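Local coordinates for protein phosphoheptose isomerase (Neisseria gonorrhoeae, PDB 5I01) that isomerises sedoheptulose 7-phosphate to D-glycero-D-manno-heptose 7-phosphate, the first step of heptose biosynthesis, as a zinc-dependent homotetramer, at residues 82-91 and 103-111. The protein carries 1 engineered substitution. Numbering follows the deposited sequence.
Sequences VALTTDTSAL and VFSKQVRAL
Val103, next to helix 105-111 in sequence, meets Leu91 of helix 88-97 at the edge of the parallel beta-sheet of the alpha/beta SIS domain. Strand 81-83 is the outermost strand there within the chain, and 84-87 link it to helix 88-97. Short and branched, Val103 turns CB toward Leu91 CD2, the side chains crossing at about a right angle, and sets CG1 3.6 Å from Leu91 O. With CG1 anti to the carbonyl carbon (chi1 -64°), CG2 falls between N and C and sits over one face of the Phe104 ring. That ring, a broad apolar surface, receives Thr85 CG2 obliquely at 3.5 Å from Phe104 CE1, and Leu84 O lies at its edge. Beyond the contact it reaches Asn54, a predicted substrate-binding residue. Gln107, both donor and acceptor, suits a buried place between backbone carbonyls and a water. Its NE2 gives Val103 O a nearly straight bond (169°). A more bent one (139°) goes to Leu84 O, tilted from the amide plane though met on a lone pair in the carbonyl plane; together they fix the amide's rotation. A water donates to Gln107 OE1 at 3.0 Å and accepts from Asp87 N. Branched Val108 and longer Leu111 receive the two methyls of Leu84, which buries the largest area against the other segment: Val108 CG2 touches Leu84 CD1 at 3.6 Å, and Leu111 CD1 lies 4.0 Å from Leu84 CD2 and 4.1 Å from Val82 CG1.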
loop_
_atom_site.group_PDB
_atom_site.type_symbol
_atom_site.label_atom_id
_atom_site.label_comp_id
_atom_site.label_asym_id
_atom_site.label_seq_id
_atom_site.Cartn_x
_atom_site.Cartn_y
_atom_site.Cartn_z
ATOM N N VAL A 82 -3.489 -11.253 7.862
ATOM C CA VAL A 82 -3.797 -10.051 7.079
ATOM C C VAL A 82 -3.417 -8.800 7.891
ATOM O O VAL A 82 -3.850 -8.639 9.022
ATOM C CB VAL A 82 -5.309 -9.991 6.731
ATOM C CG1 VAL A 82 -5.628 -8.793 5.836
ATOM C CG2 VAL A 82 -5.763 -11.280 6.058
ATOM N N ALA A 83 -2.612 -7.916 7.324
ATOM C CA ALA A 83 -2.388 -6.617 7.938
ATOM C C ALA A 83 -3.546 -5.728 7.522
ATOM O O ALA A 83 -3.899 -5.691 6.354
ATOM C CB ALA A 83 -1.067 -6.026 7.469
ATOM N N LEU A 84 -4.124 -5.001 8.472
ATOM C CA LEU A 84 -5.231 -4.078 8.187
ATOM C C LEU A 84 -4.762 -2.671 7.815
ATOM O O LEU A 84 -5.569 -1.748 7.730
ATOM C CB LEU A 84 -6.156 -3.991 9.399
ATOM C CG LEU A 84 -6.693 -5.301 9.962
ATOM C CD1 LEU A 84 -7.563 -4.985 11.162
ATOM C CD2 LEU A 84 -7.481 -6.081 8.921
ATOM N N THR A 85 -3.472 -2.511 7.549
ATOM C CA THR A 85 -2.865 -1.203 7.321
ATOM C C THR A 85 -2.396 -1.015 5.876
ATOM O O THR A 85 -1.640 -0.108 5.622
ATOM C CB THR A 85 -1.644 -1.025 8.265
ATOM O OG1 THR A 85 -0.702 -2.081 8.046
ATOM C CG2 THR A 85 -2.076 -1.059 9.724
ATOM N N THR A 86 -2.838 -1.864 4.946
ATOM C CA THR A 86 -2.325 -1.870 3.568
ATOM C C THR A 86 -3.305 -1.330 2.509
ATOM O O THR A 86 -2.870 -0.684 1.540
ATOM C CB THR A 86 -1.922 -3.292 3.125
ATOM O OG1 THR A 86 -3.044 -4.168 3.227
ATOM C CG2 THR A 86 -0.782 -3.838 3.960
ATOM N N ASP A 87 -4.600 -1.619 2.654
ATOM C CA ASP A 87 -5.606 -1.166 1.670
ATOM C C ASP A 87 -5.874 0.340 1.813
ATOM O O ASP A 87 -6.623 0.781 2.698
ATOM C CB ASP A 87 -6.926 -1.969 1.772
ATOM C CG ASP A 87 -7.848 -1.761 0.553
ATOM O OD1 ASP A 87 -7.552 -0.888 -0.290
ATOM O OD2 ASP A 87 -8.877 -2.469 0.439
ATOM N N THR A 88 -5.269 1.113 0.916
ATOM C CA THR A 88 -5.338 2.567 0.995
ATOM C C THR A 88 -6.706 3.095 0.596
ATOM O O THR A 88 -7.107 4.138 1.069
ATOM C CB THR A 88 -4.262 3.250 0.144
ATOM O OG1 THR A 88 -4.431 2.896 -1.229
ATOM C CG2 THR A 88 -2.873 2.845 0.598
ATOM N N SER A 89 -7.426 2.386 -0.261
ATOM C CA SER A 89 -8.813 2.762 -0.551
ATOM C C SER A 89 -9.708 2.622 0.683
ATOM O O SER A 89 -10.577 3.466 0.899
ATOM C CB SER A 89 -9.367 1.982 -1.739
ATOM O OG SER A 89 -8.699 2.369 -2.936
ATOM N N ALA A 90 -9.463 1.600 1.501
ATOM C CA ALA A 90 -10.197 1.386 2.754
ATOM C C ALA A 90 -9.803 2.379 3.828
ATOM O O ALA A 90 -10.659 2.925 4.503
ATOM C CB ALA A 90 -9.978 -0.024 3.272
ATOM N N LEU A 91 -8.506 2.602 4.000
ATOM C CA LEU A 91 -8.031 3.594 4.965
ATOM C C LEU A 91 -8.586 5.005 4.652
ATOM O O LEU A 91 -9.145 5.664 5.531
ATOM C CB LEU A 91 -6.496 3.613 5.019
ATOM C CG LEU A 91 -5.789 2.387 5.614
ATOM C CD1 LEU A 91 -4.298 2.463 5.347
ATOM C CD2 LEU A 91 -6.007 2.244 7.105
ATOM N N VAL A 103 -10.753 3.281 11.265
ATOM C CA VAL A 103 -10.073 2.664 10.116
ATOM C C VAL A 103 -9.688 1.203 10.309
ATOM O O VAL A 103 -9.652 0.459 9.339
ATOM C CB VAL A 103 -8.848 3.464 9.594
ATOM C CG1 VAL A 103 -9.289 4.825 9.056
ATOM C CG2 VAL A 103 -7.736 3.572 10.636
ATOM N N PHE A 104 -9.401 0.799 11.543
ATOM C CA PHE A 104 -9.083 -0.610 11.858
ATOM C C PHE A 104 -10.306 -1.385 12.368
ATOM O O PHE A 104 -10.540 -2.530 11.960
ATOM C CB PHE A 104 -7.940 -0.697 12.882
ATOM C CG PHE A 104 -6.666 0.006 12.455
ATOM C CD1 PHE A 104 -6.208 -0.056 11.136
ATOM C CD2 PHE A 104 -5.906 0.707 13.381
ATOM C CE1 PHE A 104 -5.042 0.587 10.761
ATOM C CE2 PHE A 104 -4.733 1.349 13.010
ATOM C CZ PHE A 104 -4.299 1.287 11.704
ATOM N N SER A 105 -11.087 -0.762 13.242
ATOM C CA SER A 105 -12.301 -1.387 13.773
ATOM C C SER A 105 -13.331 -1.810 12.707
ATOM O O SER A 105 -14.040 -2.778 12.915
ATOM C CB SER A 105 -12.973 -0.473 14.807
ATOM O OG SER A 105 -13.705 0.558 14.169
ATOM N N LYS A 106 -13.419 -1.102 11.580
ATOM C CA LYS A 106 -14.345 -1.493 10.501
ATOM C C LYS A 106 -13.862 -2.711 9.709
ATOM O O LYS A 106 -14.661 -3.559 9.306
ATOM C CB LYS A 106 -14.623 -0.320 9.556
ATOM C CG LYS A 106 -15.518 0.753 10.168
ATOM C CD LYS A 106 -16.126 1.673 9.125
ATOM C CE LYS A 106 -17.294 1.025 8.379
ATOM N NZ LYS A 106 -18.494 0.813 9.238
ATOM N N GLN A 107 -12.557 -2.796 9.483
ATOM C CA GLN A 107 -11.973 -3.971 8.833
ATOM C C GLN A 107 -12.046 -5.230 9.711
ATOM O O GLN A 107 -12.162 -6.345 9.192
ATOM C CB GLN A 107 -10.535 -3.692 8.410
ATOM C CG GLN A 107 -10.417 -2.621 7.340
ATOM C CD GLN A 107 -8.980 -2.382 6.944
ATOM O OE1 GLN A 107 -8.374 -3.184 6.217
ATOM N NE2 GLN A 107 -8.411 -1.284 7.433
ATOM N N VAL A 108 -11.977 -5.048 11.030
ATOM C CA VAL A 108 -12.132 -6.159 11.983
ATOM C C VAL A 108 -13.561 -6.690 11.909
ATOM O O VAL A 108 -13.757 -7.896 11.841
ATOM C CB VAL A 108 -11.766 -5.753 13.431
ATOM C CG1 VAL A 108 -12.097 -6.865 14.414
ATOM C CG2 VAL A 108 -10.282 -5.404 13.536
ATOM N N ARG A 109 -14.545 -5.787 11.902
ATOM C CA ARG A 109 -15.952 -6.172 11.685
ATOM C C ARG A 109 -16.205 -6.849 10.325
ATOM O O ARG A 109 -17.035 -7.738 10.246
ATOM C CB ARG A 109 -16.911 -4.982 11.886
ATOM C CG ARG A 109 -17.254 -4.704 13.348
ATOM C CD ARG A 109 -18.443 -3.761 13.507
ATOM N NE ARG A 109 -18.095 -2.369 13.194
ATOM C CZ ARG A 109 -17.432 -1.521 14.000
ATOM N NH1 ARG A 109 -17.009 -1.890 15.216
ATOM N NH2 ARG A 109 -17.181 -0.274 13.581
ATOM N N ALA A 110 -15.492 -6.446 9.274
ATOM C CA ALA A 110 -15.560 -7.139 7.975
ATOM C C ALA A 110 -14.966 -8.551 8.018
ATOM O O ALA A 110 -15.658 -9.532 7.735
ATOM C CB ALA A 110 -14.854 -6.329 6.903
ATOM N N LEU A 111 -13.685 -8.638 8.378
ATOM C CA LEU A 111 -12.904 -9.875 8.238
ATOM C C LEU A 111 -12.953 -10.828 9.431
ATOM O O LEU A 111 -12.866 -12.032 9.244
ATOM C CB LEU A 111 -11.441 -9.534 7.939
ATOM C CG LEU A 111 -11.191 -8.647 6.713
ATOM C CD1 LEU A 111 -9.702 -8.444 6.511
ATOM C CD2 LEU A 111 -11.815 -9.230 5.453
HETATM O O HOH W 1 -5.721 -2.942 4.843
#